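Local coordinates for protein DNA alpha-glucosyltransferase (Enterobacteria phage T4, PDB 1XV5) that belongs to the GT-B clan of glycosyltransferases, enzymes built from two Rossmann-like domains, and is modelled here with uridine-5'-diphosphate, at residues P106-H117 / T131-H141. Numbering follows the deposited sequence.
With GOL (glycerol), chain G; EDO (1,2-ethanediol), chain D.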
ATOM      1  N   PRO A 106      30.959  -3.831  -0.295  1.00 26.83           N
ATOM      2  CA  PRO A 106      30.958  -2.744   0.687  1.00 26.90           C
ATOM      3  C   PRO A 106      30.689  -1.366   0.091  1.00 26.90           C
ATOM      4  O   PRO A 106      30.138  -0.492   0.760  1.00 27.80           O
ATOM      5  CB  PRO A 106      32.352  -2.840   1.304  1.00 27.12           C
ATOM      6  CG  PRO A 106      32.625  -4.305   1.254  1.00 27.70           C
ATOM      7  CD  PRO A 106      32.159  -4.672  -0.137  1.00 26.09           C
ATOM      8  N   SER A 107      31.074  -1.174  -1.166  1.00 26.13           N
ATOM      9  CA  SER A 107      30.886   0.113  -1.830  1.00 26.57           C
ATOM     10  C   SER A 107      29.439   0.370  -2.244  1.00 25.12           C
ATOM     11  O   SER A 107      29.053   1.511  -2.492  1.00 24.86           O
ATOM     12  CB  SER A 107      31.788   0.206  -3.060  1.00 26.87           C
ATOM     13  OG  SER A 107      31.411  -0.743  -4.042  1.00 28.43           O
ATOM     14  N   ILE A 108      28.641  -0.687  -2.323  1.00 24.44           N
ATOM     15  CA  ILE A 108      27.242  -0.547  -2.709  1.00 24.41           C
ATOM     16  C   ILE A 108      26.430   0.096  -1.588  1.00 24.18           C
ATOM     17  O   ILE A 108      26.539  -0.298  -0.424  1.00 23.93           O
ATOM     18  CB  ILE A 108      26.629  -1.924  -3.072  1.00 24.07           C
ATOM     19  CG1 ILE A 108      27.229  -2.416  -4.394  1.00 23.01           C
ATOM     20  CG2 ILE A 108      25.114  -1.816  -3.173  1.00 24.27           C
ATOM     21  CD1 ILE A 108      26.781  -3.808  -4.813  1.00 22.97           C
ATOM     22  N   ARG A 109      25.622   1.092  -1.937  1.00 23.60           N
ATOM     23  CA  ARG A 109      24.801   1.769  -0.942  1.00 23.72           C
ATOM     24  C   ARG A 109      23.503   0.999  -0.763  1.00 22.73           C
ATOM     25  O   ARG A 109      22.671   0.946  -1.667  1.00 23.90           O
ATOM     26  CB  ARG A 109      24.507   3.211  -1.374  1.00 25.07           C
ATOM     27  CG  ARG A 109      23.716   4.005  -0.343  1.00 28.36           C
ATOM     28  CD  ARG A 109      23.798   5.505  -0.587  1.00 31.71           C
ATOM     29  NE  ARG A 109      25.165   6.000  -0.451  1.00 35.98           N
ATOM     30  CZ  ARG A 109      25.507   7.285  -0.484  1.00 37.50           C
ATOM     31  NH1 ARG A 109      24.580   8.220  -0.647  1.00 39.11           N
ATOM     32  NH2 ARG A 109      26.780   7.637  -0.359  1.00 39.23           N
ATOM     33  N   VAL A 110      23.338   0.396   0.406  1.00 21.42           N
ATOM     34  CA  VAL A 110      22.148  -0.388   0.695  1.00 20.23           C
ATOM     35  C   VAL A 110      21.060   0.455   1.346  1.00 19.41           C
ATOM     36  O   VAL A 110      21.264   1.047   2.403  1.00 18.27           O
ATOM     37  CB  VAL A 110      22.484  -1.575   1.615  1.00 20.20           C
ATOM     38  CG1 VAL A 110      21.218  -2.325   1.985  1.00 20.18           C
ATOM     39  CG2 VAL A 110      23.472  -2.502   0.918  1.00 19.80           C
ATOM     40  N   VAL A 111      19.902   0.495   0.699  1.00 19.51           N
ATOM     41  CA  VAL A 111      18.774   1.260   1.200  1.00 17.67           C
ATOM     42  C   VAL A 111      17.689   0.300   1.673  1.00 18.04           C
ATOM     43  O   VAL A 111      17.256  -0.579   0.928  1.00 18.49           O
ATOM     44  CB  VAL A 111      18.196   2.166   0.097  1.00 17.33           C
ATOM     45  CG1 VAL A 111      17.056   3.001   0.657  1.00 17.86           C
ATOM     46  CG2 VAL A 111      19.295   3.057  -0.463  1.00 17.98           C
ATOM     47  N   VAL A 112      17.253   0.466   2.914  1.00 17.18           N
ATOM     48  CA  VAL A 112      16.221  -0.402   3.452  1.00 17.71           C
ATOM     49  C   VAL A 112      14.942   0.357   3.763  1.00 17.67           C
ATOM     50  O   VAL A 112      14.953   1.344   4.499  1.00 18.14           O
ATOM     51  CB  VAL A 112      16.695  -1.105   4.735  1.00 19.02           C
ATOM     52  CG1 VAL A 112      15.572  -1.961   5.297  1.00 17.75           C
ATOM     53  CG2 VAL A 112      17.918  -1.963   4.430  1.00 19.17           C
ATOM     54  N   TYR A 113      13.843  -0.109   3.181  1.00 16.60           N
ATOM     55  CA  TYR A 113      12.536   0.496   3.398  1.00 16.09           C
ATOM     56  C   TYR A 113      11.692  -0.449   4.244  1.00 16.79           C
ATOM     57  O   TYR A 113      11.542  -1.626   3.901  1.00 16.03           O
ATOM     58  CB  TYR A 113      11.804   0.708   2.068  1.00 14.78           C
ATOM     59  CG  TYR A 113      12.204   1.924   1.261  1.00 15.57           C
ATOM     60  CD1 TYR A 113      11.514   3.132   1.395  1.00 15.62           C
ATOM     61  CD2 TYR A 113      13.230   1.852   0.318  1.00 14.96           C
ATOM     62  CE1 TYR A 113      11.830   4.236   0.598  1.00 17.26           C
ATOM     63  CE2 TYR A 113      13.554   2.946  -0.482  1.00 15.85           C
ATOM     64  CZ  TYR A 113      12.849   4.132  -0.341  1.00 16.16           C
ATOM     65  OH  TYR A 113      13.143   5.200  -1.154  1.00 16.29           O
ATOM     66  N   GLN A 114      11.156   0.054   5.349  1.00 16.59           N
ATOM     67  CA  GLN A 114      10.283  -0.760   6.179  1.00 16.65           C
ATOM     68  C   GLN A 114       8.880  -0.331   5.782  1.00 16.66           C
ATOM     69  O   GLN A 114       8.438   0.767   6.118  1.00 16.26           O
ATOM     70  CB  GLN A 114      10.501  -0.500   7.668  1.00 18.18           C
ATOM     71  CG  GLN A 114       9.541  -1.314   8.516  1.00 19.32           C
ATOM     72  CD  GLN A 114       9.522  -2.772   8.095  1.00 20.71           C
ATOM     73  OE1 GLN A 114      10.517  -3.487   8.242  1.00 23.11           O
ATOM     74  NE2 GLN A 114       8.395  -3.216   7.556  1.00 17.83           N
ATOM     75  N   HIS A 115       8.191  -1.208   5.061  1.00 15.60           N
ATOM     76  CA  HIS A 115       6.856  -0.924   4.552  1.00 16.62           C
ATOM     77  C   HIS A 115       5.689  -1.324   5.439  1.00 17.76           C
ATOM     78  O   HIS A 115       4.542  -0.975   5.145  1.00 16.63           O
ATOM     79  CB  HIS A 115       6.701  -1.591   3.187  1.00 15.23           C
ATOM     80  CG  HIS A 115       7.594  -1.013   2.135  1.00 16.56           C
ATOM     81  ND1 HIS A 115       7.371   0.227   1.572  1.00 14.99           N
ATOM     82  CD2 HIS A 115       8.729  -1.485   1.570  1.00 15.11           C
ATOM     83  CE1 HIS A 115       8.332   0.492   0.706  1.00 16.55           C
ATOM     84  NE2 HIS A 115       9.170  -0.530   0.687  1.00 15.77           N
ATOM     85  N   ASP A 116       5.966  -2.046   6.517  1.00 18.62           N
ATOM     86  CA  ASP A 116       4.897  -2.491   7.402  1.00 20.64           C
ATOM     87  C   ASP A 116       4.717  -1.629   8.648  1.00 20.23           C
ATOM     88  O   ASP A 116       5.558  -0.783   8.960  1.00 20.48           O
ATOM     89  CB  ASP A 116       5.114  -3.962   7.756  1.00 24.21           C
ATOM     90  CG  ASP A 116       4.927  -4.873   6.549  1.00 28.46           C
ATOM     91  OD1 ASP A 116       5.394  -6.030   6.584  1.00 29.27           O
ATOM     92  OD2 ASP A 116       4.301  -4.424   5.558  1.00 29.52           O
ATOM     93  N   HIS A 117       3.613  -1.846   9.358  1.00 19.74           N
ATOM     94  CA  HIS A 117       3.288  -1.041  10.530  1.00 19.41           C
ATOM     95  C   HIS A 117       3.399  -1.695  11.909  1.00 22.24           C
ATOM     96  O   HIS A 117       4.304  -1.383  12.679  1.00 22.05           O
ATOM     97  CB  HIS A 117       1.873  -0.481  10.359  1.00 18.71           C
ATOM     98  CG  HIS A 117       1.660   0.222   9.053  1.00 17.71           C
ATOM     99  ND1 HIS A 117       2.227   1.445   8.765  1.00 15.69           N
ATOM    100  CD2 HIS A 117       0.968  -0.143   7.948  1.00 16.17           C
ATOM    101  CE1 HIS A 117       1.891   1.803   7.537  1.00 16.56           C
ATOM    102  NE2 HIS A 117       1.127   0.856   7.020  1.00 15.59           N
ATOM    103  N   THR A 131      19.621  -6.903   8.194  1.00 25.16           N
ATOM    104  CA  THR A 131      19.364  -6.043   7.052  1.00 23.12           C
ATOM    105  C   THR A 131      19.537  -4.587   7.472  1.00 23.43           C
ATOM    106  O   THR A 131      20.166  -3.790   6.768  1.00 23.18           O
ATOM    107  CB  THR A 131      17.932  -6.254   6.525  1.00 23.73           C
ATOM    108  OG1 THR A 131      17.751  -7.636   6.184  1.00 22.81           O
ATOM    109  CG2 THR A 131      17.680  -5.393   5.293  1.00 21.18           C
ATOM    110  N   VAL A 132      18.976  -4.250   8.627  1.00 23.72           N
ATOM    111  CA  VAL A 132      19.059  -2.897   9.158  1.00 23.94           C
ATOM    112  C   VAL A 132      20.502  -2.495   9.464  1.00 24.21           C
ATOM    113  O   VAL A 132      20.900  -1.357   9.218  1.00 24.08           O
ATOM    114  CB  VAL A 132      18.210  -2.758  10.446  1.00 24.88           C
ATOM    115  CG1 VAL A 132      18.465  -1.410  11.107  1.00 23.67           C
ATOM    116  CG2 VAL A 132      16.732  -2.904  10.104  1.00 24.96           C
ATOM    117  N   ARG A 133      21.286  -3.430   9.989  1.00 24.29           N
ATOM    118  CA  ARG A 133      22.674  -3.138  10.331  1.00 25.54           C
ATOM    119  C   ARG A 133      23.565  -2.888   9.114  1.00 24.72           C
ATOM    120  O   ARG A 133      24.565  -2.178   9.209  1.00 25.65           O
ATOM    121  CB  ARG A 133      23.250  -4.269  11.185  1.00 28.03           C
ATOM    122  CG  ARG A 133      22.576  -4.395  12.545  1.00 31.54           C
ATOM    123  CD  ARG A 133      23.163  -5.527  13.376  1.00 35.55           C
ATOM    124  NE  ARG A 133      22.498  -5.645  14.674  1.00 38.18           N
ATOM    125  CZ  ARG A 133      22.613  -4.760  15.658  1.00 39.20           C
ATOM    126  NH1 ARG A 133      23.374  -3.684  15.504  1.00 39.24           N
ATOM    127  NH2 ARG A 133      21.961  -4.947  16.797  1.00 40.73           N
ATOM    128  N   ARG A 134      23.199  -3.463   7.974  1.00 22.13           N
ATOM    129  CA  ARG A 134      23.979  -3.279   6.754  1.00 22.24           C
ATOM    130  C   ARG A 134      23.541  -2.022   6.009  1.00 21.05           C
ATOM    131  O   ARG A 134      24.311  -1.430   5.256  1.00 22.26           O
ATOM    132  CB  ARG A 134      23.819  -4.491   5.829  1.00 20.79           C
ATOM    133  CG  ARG A 134      24.453  -4.311   4.450  1.00 21.83           C
ATOM    134  CD  ARG A 134      25.960  -4.120   4.547  1.00 23.42           C
ATOM    135  NE  ARG A 134      26.586  -3.879   3.246  1.00 23.19           N
ATOM    136  CZ  ARG A 134      26.542  -2.726   2.585  1.00 24.66           C
ATOM    137  NH1 ARG A 134      27.144  -2.611   1.409  1.00 24.18           N
ATOM    138  NH2 ARG A 134      25.902  -1.683   3.099  1.00 24.72           N
ATOM    139  N   ALA A 135      22.297  -1.620   6.234  1.00 20.97           N
ATOM    140  CA  ALA A 135      21.734  -0.454   5.568  1.00 20.48           C
ATOM    141  C   ALA A 135      22.509   0.841   5.772  1.00 20.64           C
ATOM    142  O   ALA A 135      22.969   1.145   6.871  1.00 20.67           O
ATOM    143  CB  ALA A 135      20.289  -0.258   6.013  1.00 20.51           C
ATOM    144  N   ASP A 136      22.642   1.601   4.691  1.00 20.58           N
ATOM    145  CA  ASP A 136      23.316   2.891   4.729  1.00 21.09           C
ATOM    146  C   ASP A 136      22.232   3.955   4.846  1.00 20.15           C
ATOM    147  O   ASP A 136      22.492   5.087   5.253  1.00 20.29           O
ATOM    148  CB  ASP A 136      24.124   3.114   3.451  1.00 21.72           C
ATOM    149  CG  ASP A 136      25.265   2.130   3.310  1.00 23.80           C
ATOM    150  OD1 ASP A 136      25.183   1.233   2.446  1.00 23.85           O
ATOM    151  OD2 ASP A 136      26.245   2.250   4.074  1.00 24.83           O
ATOM    152  N   VAL A 137      21.012   3.571   4.480  1.00 19.13           N
ATOM    153  CA  VAL A 137      19.856   4.458   4.535  1.00 18.25           C
ATOM    154  C   VAL A 137      18.642   3.623   4.936  1.00 18.40           C
ATOM    155  O   VAL A 137      18.400   2.559   4.365  1.00 19.00           O
ATOM    156  CB  VAL A 137      19.566   5.100   3.157  1.00 18.19           C
ATOM    157  CG1 VAL A 137      18.396   6.074   3.272  1.00 18.27           C
ATOM    158  CG2 VAL A 137      20.808   5.819   2.636  1.00 19.67           C
ATOM    159  N   ILE A 138      17.881   4.111   5.911  1.00 18.46           N
ATOM    160  CA  ILE A 138      16.697   3.403   6.388  1.00 17.92           C
ATOM    161  C   ILE A 138      15.466   4.306   6.342  1.00 17.51           C
ATOM    162  O   ILE A 138      15.534   5.465   6.750  1.00 17.39           O
ATOM    163  CB  ILE A 138      16.891   2.934   7.841  1.00 19.74           C
ATOM    164  CG1 ILE A 138      18.156   2.080   7.946  1.00 19.76           C
ATOM    165  CG2 ILE A 138      15.670   2.148   8.305  1.00 18.03           C
ATOM    166  CD1 ILE A 138      18.559   1.775   9.376  1.00 20.13           C
ATOM    167  N   PHE A 139      14.352   3.764   5.851  1.00 16.86           N
ATOM    168  CA  PHE A 139      13.090   4.507   5.756  1.00 16.72           C
ATOM    169  C   PHE A 139      11.949   3.768   6.463  1.00 16.55           C
ATOM    170  O   PHE A 139      11.910   2.534   6.473  1.00 16.53           O
ATOM    171  CB  PHE A 139      12.645   4.680   4.300  1.00 16.41           C
ATOM    172  CG  PHE A 139      13.469   5.641   3.493  1.00 17.52           C
ATOM    173  CD1 PHE A 139      14.439   5.172   2.612  1.00 16.27           C
ATOM    174  CD2 PHE A 139      13.216   7.008   3.541  1.00 16.15           C
ATOM    175  CE1 PHE A 139      15.139   6.051   1.785  1.00 16.93           C
ATOM    176  CE2 PHE A 139      13.910   7.894   2.720  1.00 17.90           C
ATOM    177  CZ  PHE A 139      14.871   7.415   1.837  1.00 16.97           C
ATOM    178  N   SER A 140      11.014   4.530   7.029  1.00 15.57           N
ATOM    179  CA  SER A 140       9.839   3.956   7.685  1.00 14.29           C
ATOM    180  C   SER A 140       8.660   4.905   7.469  1.00 12.92           C
ATOM    181  O   SER A 140       8.851   6.069   7.127  1.00 12.91           O
ATOM    182  CB  SER A 140      10.072   3.763   9.185  1.00 13.89           C
ATOM    183  OG  SER A 140       9.958   4.986   9.890  1.00 16.90           O
ATOM    184  N   HIS A 141       7.447   4.405   7.678  1.00 12.66           N
ATOM    185  CA  HIS A 141       6.240   5.209   7.490  1.00 14.15           C
ATOM    186  C   HIS A 141       5.966   6.207   8.614  1.00 13.38           C
ATOM    187  O   HIS A 141       5.192   7.148   8.433  1.00 14.53           O
ATOM    188  CB  HIS A 141       5.011   4.305   7.352  1.00 14.50           C
ATOM    189  CG  HIS A 141       4.886   3.634   6.019  1.00 13.91           C
ATOM    190  ND1 HIS A 141       4.678   4.330   4.849  1.00 14.15           N
ATOM    191  CD2 HIS A 141       4.902   2.323   5.681  1.00 14.91           C
ATOM    192  CE1 HIS A 141       4.565   3.476   3.846  1.00 15.44           C
ATOM    193  NE2 HIS A 141       4.697   2.252   4.324  1.00 14.52           N
TER
HETATM  194  C1  GOL G2002       2.033   1.173   1.540  1.00 17.94           C
HETATM  195  O1  GOL G2002       0.580   1.356   2.115  1.00 16.07           O
HETATM  196  C2  GOL G2002       2.567   0.045   1.152  1.00 19.86           C
HETATM  197  O2  GOL G2002       2.458  -0.886   2.117  1.00 20.70           O
HETATM  198  C3  GOL G2002       3.820   0.263   0.887  1.00 17.26           C
HETATM  199  O3  GOL G2002       4.837   0.993   1.850  1.00 16.92           O
HETATM  200  C1  EDO D1403       1.896  -6.411   3.499  1.00 35.46           C
HETATM  201  O1  EDO D1403       3.248  -6.570   3.966  1.00 35.54           O
HETATM  202  C2  EDO D1403       1.843  -5.668   2.158  1.00 34.01           C
HETATM  203  O2  EDO D1403       2.286  -4.306   2.286  1.00 32.11           O
HETATM  204  O   HOH W   1       7.126   1.367   8.322  1.00 17.69           O
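Asp136 OD1 is gripped by two donors. The backbone N of Val110 reaches it at 2.9 Å, on the anti lone pair. Arg134 NH2 meets it from above the carboxylate plane, as part of a salt bridge. These bonds open the pairing of parallel strands 109-114 and 137-140, neighbours in one of the two seven-stranded sheets of this GT-B protein. The connection between them runs through helix 128-134, a beta-alpha-beta crossover of a Rossmann-like domain. Arg134 bends at chi2 (63°), which lays its guanidinium face on Val110 CG2. NH1 of Arg134 then donates in the guanidinium plane to Ile108 O, at 3.0 Å. Val110 O accepts twice, from the backbone N of Asp136 at 2.7 Å and, longer, from that of Val137. The ladder continues through Val112 and Phe139 to the N of Gln114.

Side chains alternate between the faces of the sheet. On one, Val112 CG2 packs tightly on Ala135 CB at 3.3 Å and also touches Thr131 CG2. On the other, the rings of Tyr113 and Phe139 form an offset stack, with centroids 4.5 Å apart and planes at 12°. Val111 CG1 touches the edge of the Phe139 ring. Helix 388-399 covers this face, and its Gln395 NE2 is hydrogen-bonded to Tyr113 OH.

Beyond strand 109-114, the His117 side chain comes to about 6 Å from the bound UDP. A water joins Gln114 O, Asp116 O and His141 N. A glycerol, likely picked up during crystallisation, is hydrogen-bonded through O3 to His115 ND1 at 2.7 Å and to His141 NE2 at 2.8 Å.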